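Local coordinates for protein TqaA (Penicillium aethiopicum, PDB 5DLK) that probably serves as the terminal condensation-like domain of a fungal nonribosomal peptide synthetase, the part that closes the finished peptide into a ring, at residues L139-G142 / K143-T147; H33-L36 / C37-V41. One frame throughout, in Å; residues are numbered along the deposited sequence.

Contact 1: L139-G142 / K143-T147; sequences LWDG and KDWPT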
loop_
_atom_site.group_PDB
_atom_site.type_symbol
_atom_site.label_atom_id
_atom_site.label_comp_id
_atom_site.label_asym_id
_atom_site.label_seq_id
_atom_site.Cartn_x
_atom_site.Cartn_y
_atom_site.Cartn_z
ATOM N N LEU A 139 -1.567 -24.161 6.157
ATOM C CA LEU A 139 -0.463 -23.571 6.900
ATOM C C LEU A 139 -0.756 -22.082 7.153
ATOM O O LEU A 139 -0.466 -21.553 8.228
ATOM C CB LEU A 139 0.862 -23.731 6.137
ATOM C CG LEU A 139 1.385 -25.174 6.055
ATOM C CD1 LEU A 139 2.577 -25.174 5.115
ATOM C CD2 LEU A 139 1.767 -25.653 7.445
ATOM N N TRP A 140 -1.344 -21.437 6.153
ATOM C CA TRP A 140 -1.737 -20.015 6.253
ATOM C C TRP A 140 -2.722 -19.780 7.399
ATOM O O TRP A 140 -2.443 -19.019 8.327
ATOM C CB TRP A 140 -2.350 -19.570 4.931
ATOM C CG TRP A 140 -2.843 -18.131 4.882
ATOM C CD1 TRP A 140 -4.145 -17.712 4.879
ATOM C CD2 TRP A 140 -2.036 -16.940 4.795
ATOM N NE1 TRP A 140 -4.199 -16.332 4.785
ATOM C CE2 TRP A 140 -2.923 -15.836 4.745
ATOM C CE3 TRP A 140 -0.658 -16.703 4.743
ATOM C CZ2 TRP A 140 -2.469 -14.510 4.647
ATOM C CZ3 TRP A 140 -0.207 -15.381 4.657
ATOM C CH2 TRP A 140 -1.114 -14.306 4.604
ATOM N N ASP A 141 -3.867 -20.453 7.343
ATOM C CA ASP A 141 -4.894 -20.337 8.378
ATOM C C ASP A 141 -4.529 -20.948 9.718
ATOM O O ASP A 141 -5.045 -20.536 10.752
ATOM C CB ASP A 141 -6.200 -20.968 7.896
ATOM C CG ASP A 141 -6.882 -20.139 6.828
ATOM O OD1 ASP A 141 -6.695 -18.900 6.822
ATOM O OD2 ASP A 141 -7.608 -20.718 6.000
ATOM N N GLY A 142 -3.657 -21.951 9.709
ATOM C CA GLY A 142 -3.371 -22.672 10.927
ATOM C C GLY A 142 -2.251 -22.058 11.734
ATOM O O GLY A 142 -2.185 -22.253 12.945
ATOM N N LYS A 143 -1.358 -21.319 11.084
ATOM C CA LYS A 143 -0.276 -20.728 11.851
ATOM C C LYS A 143 0.357 -19.480 11.238
ATOM O O LYS A 143 0.760 -18.583 11.979
ATOM C CB LYS A 143 0.816 -21.784 12.120
ATOM C CG LYS A 143 1.554 -22.292 10.898
ATOM C CD LYS A 143 2.546 -23.429 11.278
ATOM C CE LYS A 143 3.661 -22.958 12.202
ATOM N NZ LYS A 143 4.614 -22.039 11.513
ATOM N N ASP A 144 0.435 -19.390 9.913
ATOM C CA ASP A 144 1.202 -18.298 9.311
ATOM C C ASP A 144 0.619 -16.903 9.666
ATOM O O ASP A 144 1.360 -16.045 10.151
ATOM C CB ASP A 144 1.299 -18.454 7.787
ATOM C CG ASP A 144 2.105 -19.695 7.367
ATOM O OD1 ASP A 144 2.763 -20.308 8.236
ATOM O OD2 ASP A 144 2.088 -20.040 6.167
ATOM N N TRP A 145 -0.672 -16.657 9.447
ATOM C CA TRP A 145 -1.164 -15.311 9.811
ATOM C C TRP A 145 -1.653 -15.209 11.281
ATOM O O TRP A 145 -1.455 -14.163 11.899
ATOM C CB TRP A 145 -2.238 -14.798 8.801
ATOM C CG TRP A 145 -3.599 -15.444 8.838
ATOM C CD1 TRP A 145 -4.085 -16.390 7.974
ATOM C CD2 TRP A 145 -4.658 -15.162 9.759
ATOM N NE1 TRP A 145 -5.374 -16.731 8.320
ATOM C CE2 TRP A 145 -5.747 -15.998 9.417
ATOM C CE3 TRP A 145 -4.792 -14.287 10.847
ATOM C CZ2 TRP A 145 -6.952 -15.982 10.118
ATOM C CZ3 TRP A 145 -5.981 -14.289 11.556
ATOM C CH2 TRP A 145 -7.049 -15.126 11.185
ATOM N N PRO A 146 -2.232 -16.278 11.874
ATOM C CA PRO A 146 -2.616 -16.114 13.285
ATOM C C PRO A 146 -1.471 -15.835 14.261
ATOM O O PRO A 146 -1.721 -15.258 15.323
ATOM C CB PRO A 146 -3.268 -17.460 13.625
ATOM C CG PRO A 146 -3.824 -17.926 12.316
ATOM C CD PRO A 146 -2.799 -17.527 11.313
ATOM N N THR A 147 -0.250 -16.236 13.925
ATOM C CA THR A 147 0.874 -15.992 14.823
ATOM C C THR A 147 1.760 -14.846 14.351
ATOM O O THR A 147 2.867 -14.643 14.873
ATOM C CB THR A 147 1.755 -17.251 14.986
ATOM O OG1 THR A 147 2.314 -17.609 13.719
ATOM C CG2 THR A 147 0.942 -18.386 15.517
#

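Contact 2: H33-L36 / C37-V41; sequences HKEL and CSKNV. With EDO (1,2-ethanediol), chain G.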
loop_
_atom_site.group_PDB
_atom_site.type_symbol
_atom_site.label_atom_id
_atom_site.label_comp_id
_atom_site.label_asym_id
_atom_site.label_seq_id
_atom_site.Cartn_x
_atom_site.Cartn_y
_atom_site.Cartn_z
ATOM N N HIS A 33 21.047 -5.551 17.069
ATOM C CA HIS A 33 21.130 -6.680 16.151
ATOM C C HIS A 33 21.638 -7.927 16.874
ATOM O O HIS A 33 21.140 -9.024 16.657
ATOM C CB HIS A 33 22.038 -6.344 14.972
ATOM C CG HIS A 33 22.308 -7.506 14.066
ATOM N ND1 HIS A 33 23.403 -8.330 14.220
ATOM C CD2 HIS A 33 21.629 -7.980 12.993
ATOM C CE1 HIS A 33 23.386 -9.260 13.282
ATOM N NE2 HIS A 33 22.324 -9.067 12.520
ATOM N N LYS A 34 22.627 -7.734 17.740
ATOM C CA LYS A 34 23.209 -8.822 18.515
ATOM C C LYS A 34 22.167 -9.390 19.464
ATOM O O LYS A 34 22.081 -10.601 19.670
ATOM C CB LYS A 34 24.437 -8.324 19.284
ATOM C CG LYS A 34 25.258 -9.418 19.953
ATOM C CD LYS A 34 26.595 -8.864 20.448
ATOM C CE LYS A 34 27.425 -9.928 21.161
ATOM N NZ LYS A 34 26.827 -10.338 22.464
ATOM N N GLU A 35 21.360 -8.501 20.032
ATOM C CA GLU A 35 20.287 -8.905 20.930
ATOM C C GLU A 35 19.226 -9.749 20.223
ATOM O O GLU A 35 18.737 -10.733 20.778
ATOM C CB GLU A 35 19.639 -7.671 21.566
ATOM C CG GLU A 35 18.531 -7.986 22.560
ATOM C CD GLU A 35 19.026 -8.711 23.804
ATOM O OE1 GLU A 35 20.259 -8.792 24.020
ATOM O OE2 GLU A 35 18.173 -9.204 24.576
ATOM N N LEU A 36 18.872 -9.365 19.000
ATOM C CA LEU A 36 17.882 -10.115 18.230
ATOM C C LEU A 36 18.422 -11.482 17.815
ATOM O O LEU A 36 17.687 -12.466 17.795
ATOM C CB LEU A 36 17.441 -9.326 16.997
ATOM C CG LEU A 36 16.600 -8.090 17.320
ATOM C CD1 LEU A 36 16.330 -7.285 16.064
ATOM C CD2 LEU A 36 15.294 -8.482 18.011
ATOM N N CYS A 37 19.707 -11.534 17.481
ATOM C CA CYS A 37 20.352 -12.798 17.145
ATOM C C CYS A 37 20.389 -13.745 18.340
ATOM O O CYS A 37 20.165 -14.946 18.190
ATOM C CB CYS A 37 21.769 -12.566 16.629
ATOM S SG CYS A 37 21.862 -11.802 15.007
ATOM N N SER A 38 20.652 -13.210 19.527
ATOM C CA SER A 38 20.785 -14.057 20.710
ATOM C C SER A 38 19.423 -14.530 21.201
ATOM O O SER A 38 19.330 -15.488 21.971
ATOM C CB SER A 38 21.525 -13.322 21.833
ATOM O OG SER A 38 20.666 -12.419 22.505
ATOM N N LYS A 39 18.364 -13.863 20.751
ATOM C CA LYS A 39 17.011 -14.306 21.071
ATOM C C LYS A 39 16.444 -15.173 19.953
ATOM O O LYS A 39 15.262 -15.509 19.968
ATOM C CB LYS A 39 16.093 -13.109 21.331
ATOM C CG LYS A 39 16.500 -12.278 22.533
ATOM C CD LYS A 39 16.702 -13.157 23.760
ATOM C CE LYS A 39 17.548 -12.452 24.811
ATOM N NZ LYS A 39 17.006 -11.098 25.116
ATOM N N ASN A 40 17.295 -15.529 18.991
ATOM C CA ASN A 40 16.907 -16.404 17.886
ATOM C C ASN A 40 15.743 -15.851 17.057
ATOM O O ASN A 40 14.921 -16.604 16.547
ATOM C CB ASN A 40 16.545 -17.795 18.417
ATOM C CG ASN A 40 17.682 -18.431 19.199
ATOM O OD1 ASN A 40 18.853 -18.274 18.847
ATOM N ND2 ASN A 40 17.344 -19.143 20.272
ATOM N N VAL A 41 15.691 -14.530 16.920
ATOM C CA VAL A 41 14.651 -13.866 16.131
ATOM C C VAL A 41 15.069 -13.737 14.663
ATOM O O VAL A 41 14.266 -13.918 13.750
ATOM C CB VAL A 41 14.338 -12.474 16.709
ATOM C CG1 VAL A 41 13.311 -11.741 15.838
ATOM C CG2 VAL A 41 13.855 -12.602 18.155
HETATM C C1 EDO G . 14.780 -17.181 13.547
HETATM O O1 EDO G . 15.891 -16.638 14.262
HETATM C C2 EDO G . 15.463 -17.899 12.409
HETATM O O2 EDO G . 16.591 -17.086 12.085
#

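Contact 1: L139-G142 / K143-T147
W140 and W145 meet where helix 132-144 runs out, in the beta-alpha-beta unit formed with strands 122-125 and 158-163 of this condensation domain, and they illustrate how a helix end widened into pi-type turns can bring two indoles five residues apart into contact. The backbone signs of widening are the bond from D144 N to L139 O (2.9 Å) and its successor from W145 N to W140 O (3.2 Å), each spanning five residues; L139 O also accepts from K143 N. With CG lodged between its backbone N and carbonyl carbon (chi1 72°), W145 folds back against the preceding helical turn. Its CD1 stands over one face of the W140 indole, 3.2 Å from W140 NE1, while its CB makes a CH-pi contact above the six-membered ring, 4.2 Å from that centroid. The two five-membered rings are inclined at 56°, an oblique meeting. F67 and F413 from neighbouring strands also touch W140, and R415 forms a cation-pi pair with W145. Losing the indole of W140 to an alanine is likely to open a gap beneath W145 CD1 and CB, with that ring freer to turn about its remaining partners. K143 contributes mainly through the root of its side chain, CG lying 3.4 Å from L139 O. D144 sends its carboxylate to R122 and Q175, tying the helix end to strands 122-125 and 169-177. P146 packs beside the turn, its CG 3.3 Å from D141 O. The second hold on W145 is polar: its NE1 donates to D141 OD1 (2.9 Å, 168°), which lies in the indole plane and offers its anti lone pair, while D141 OD2 pairs with K137.

Contact 2: H33-L36 / C37-V41
Helix 29-38 ends in a Schellman motif, in which V41 N returns to L36 O (3.0 Å) and N40 N to C37 O, with N40 taking the positive phi (59°) that turns the chain out of the helix. The same reversal brings L36 and V41 together in the apolar contact that often accompanies this cap: L36 CD2 lies 4.3 Å from V41 CB, and the leucine continues onto I42 and L112. One turn back, C37 SG sits over one face of the H33 imidazole, 3.8 Å from its centroid and nearest to H33 CE1. H33 reaches this place with CG anti to its backbone N (chi1 173°), and its NE2 is hydrogen-bonded to S46 OG, which helps fix the ring's rotation. On the exposed side, S38 OG donates to E35 O (3.1 Å), tilted out of the carbonyl plane, and K39 N adds a weak bond to the same oxygen. E35 and K39 are modelled as a charged pair, but too close together for the bond to be relied on. A 1,2-ethanediol, probably from the crystallisation liquor, lies doubtfully close to N40 O. The chemistry therefore divides by side: sulfur, imidazole and aliphatic groups face the protein, whereas the S38 hydroxyl and the charged chains of E35 and K39 lie on the exposed flank, and backbone bonds satisfy carbonyls that the ending helix would otherwise strand.

Both contacts show a helix finishing within one turn, by different means: contact 1 widens its last turns, whereas contact 2 caps them with a residue of positive phi. They follow in series along the chain, with centres about 23 Å apart and nearest atoms about 11 Å apart, so neither touches the other. Contact 2 rests on strand 108-115, the middle strand of a three-stranded antiparallel sheet; contact 1 borders the five-stranded mixed sheet that includes strands 67-75 and 407-415. Centred about 29 and 22 Å from the middle of the chain, respectively, they lie away from the phosphopantetheine-binding residues, such as N311 and Y357; no phosphopantetheine is bound in this model.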